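Local structure of glucose-6-phosphate isomerase like protein (Thermus thermophilus, 1WIW) at the interface of chains A and B. The protein probably acts as a sugar-phosphate isomerase of the PGI/PMI family, interconverting glucose 6-phosphate or mannose 6-phosphate with fructose 6-phosphate. Residues are numbered along the deposited sequence; one frame, centred on the assembly and turned at random. Chains: chain A/B, Glucose-6-phosphate isomerase like protein.

The interface of chains A and B. Residues chain A 204-209, 212; chain B 188-190.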
# COMPACT_ATOMS: atom_id res chain seq x y z
N VAL A 204 1.52 -3.01 17.00
CA VAL A 204 2.42 -2.07 17.65
C VAL A 204 2.28 -0.60 17.24
O VAL A 204 2.80 0.27 17.92
CB VAL A 204 3.88 -2.51 17.45
CG1 VAL A 204 4.09 -3.87 18.07
CG2 VAL A 204 4.23 -2.55 15.97
N GLY A 205 1.57 -0.33 16.14
CA GLY A 205 1.42 1.04 15.68
C GLY A 205 0.58 1.99 16.52
O GLY A 205 0.60 3.20 16.30
N LEU A 206 -0.16 1.46 17.49
CA LEU A 206 -0.99 2.32 18.34
C LEU A 206 -0.54 2.31 19.81
O LEU A 206 -1.29 2.74 20.68
CB LEU A 206 -2.45 1.87 18.26
CG LEU A 206 -3.14 2.07 16.91
CD1 LEU A 206 -4.47 1.32 16.87
CD2 LEU A 206 -3.35 3.56 16.68
N GLU A 207 0.67 1.85 20.07
CA GLU A 207 1.17 1.76 21.44
C GLU A 207 1.82 3.02 22.01
O GLU A 207 1.80 3.24 23.22
CB GLU A 207 2.15 0.59 21.56
CG GLU A 207 1.55 -0.74 21.11
CD GLU A 207 0.24 -1.06 21.81
OE1 GLU A 207 0.23 -1.15 23.05
OE2 GLU A 207 -0.79 -1.23 21.12
N ALA A 208 2.38 3.86 21.14
CA ALA A 208 3.01 5.10 21.60
C ALA A 208 1.96 6.02 22.23
O ALA A 208 2.16 6.53 23.33
CB ALA A 208 3.69 5.82 20.43
N ARG A 209 0.86 6.23 21.53
CA ARG A 209 -0.23 7.07 22.02
C ARG A 209 -1.55 6.36 21.76
O ARG A 209 -2.12 6.47 20.67
CB ARG A 209 -0.23 8.43 21.32
CG ARG A 209 1.08 9.18 21.46
CD ARG A 209 0.95 10.66 21.11
NE ARG A 209 0.42 10.93 19.78
CZ ARG A 209 0.83 10.34 18.66
NH1 ARG A 209 1.78 9.41 18.70
NH2 ARG A 209 0.30 10.69 17.50
N GLN A 212 -4.36 7.62 19.65
CA GLN A 212 -4.36 7.66 18.18
C GLN A 212 -5.50 6.80 17.65
O GLN A 212 -5.89 6.92 16.49
CB GLN A 212 -3.06 7.13 17.58
CG GLN A 212 -1.84 8.01 17.74
CD GLN A 212 -0.86 7.81 16.60
OE1 GLN A 212 -0.93 8.49 15.58
NE2 GLN A 212 0.05 6.85 16.76
N LYS B 188 6.25 2.94 17.25
CA LYS B 188 4.98 2.50 17.82
C LYS B 188 3.91 3.54 17.50
O LYS B 188 2.96 3.74 18.27
CB LYS B 188 5.12 2.36 19.35
CG LYS B 188 6.35 1.57 19.84
CD LYS B 188 6.34 0.14 19.34
CE LYS B 188 7.44 -0.70 19.99
NZ LYS B 188 8.82 -0.23 19.66
N SER B 189 4.06 4.18 16.34
CA SER B 189 3.14 5.23 15.91
C SER B 189 2.49 4.99 14.56
O SER B 189 3.04 4.31 13.69
CB SER B 189 3.88 6.58 15.88
OG SER B 189 4.39 6.92 17.16
N LEU B 190 1.32 5.59 14.39
CA LEU B 190 0.54 5.48 13.17
C LEU B 190 1.03 6.46 12.11
O LEU B 190 1.47 7.56 12.42
CB LEU B 190 -0.93 5.78 13.50
CG LEU B 190 -1.98 5.65 12.41
CD1 LEU B 190 -2.15 4.19 12.04
CD2 LEU B 190 -3.31 6.23 12.90
O HOH W 1 0.75 5.44 18.91
O HOH W 2 1.72 9.39 14.44
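A:Ala208 and B:Lys188 meet at the small apolar centre, CB against CB at 3.9 Å. The lysine's aliphatic chain bends at chi2 (-62°) and runs past A:Val204. Its CD reaches CB of that valine at 4.1 Å. The lysine thus contributes methylenes here, and its ammonium lies beyond the contact. A second apolar touch lies at the other end of the patch. CB of B:Leu190 packs against CD of A:Gln212 at 3.7 Å. CG of this leucine is anti to its backbone N (chi1 -176°), which carries the branched end away from the amide.

The polar part centres on the B:Lys188 carbonyl. A:Ala208 N donates to this O at 2.9 Å, 156° at the hydrogen, from somewhat above the carbonyl plane. Water 1 also contacts B:Lys188 O and accepts from the backbone N of A:Arg209. The atom modelled as NE2 of A:Gln212 lies 2.7 Å from the same water. On the far side of the amide, OE1 meets water 2, which lies 2.7 Å from B:Leu190 O. As modelled, A:Gln212 NE2 lies 3.0 Å from B:Leu190 N. Both are donors, so the amide orientation is doubtful and may be reversed. The B:Leu190 N-H points almost straight at NE2, so a reversed amide oxygen would probably accept it directly. An alanine in place of A:Gln212 would probably leave both waters without their amide partner and the B:Leu190 N-H without a likely acceptor, opening a gap beside CB. The guanidinium of A:Arg209 carries CG of A:Gln212 over one face, with OG of B:Ser189 at its edge.

On chain A the site spans the end of helix 198-204, the following loop and 3-10 helix 210-213. On chain B it is the loop after helix 174-185. Both stretches fall in the SIS-domain range of the sequence. The patch is part of a larger contact between two copies, plausibly the dimer interface usual in this family.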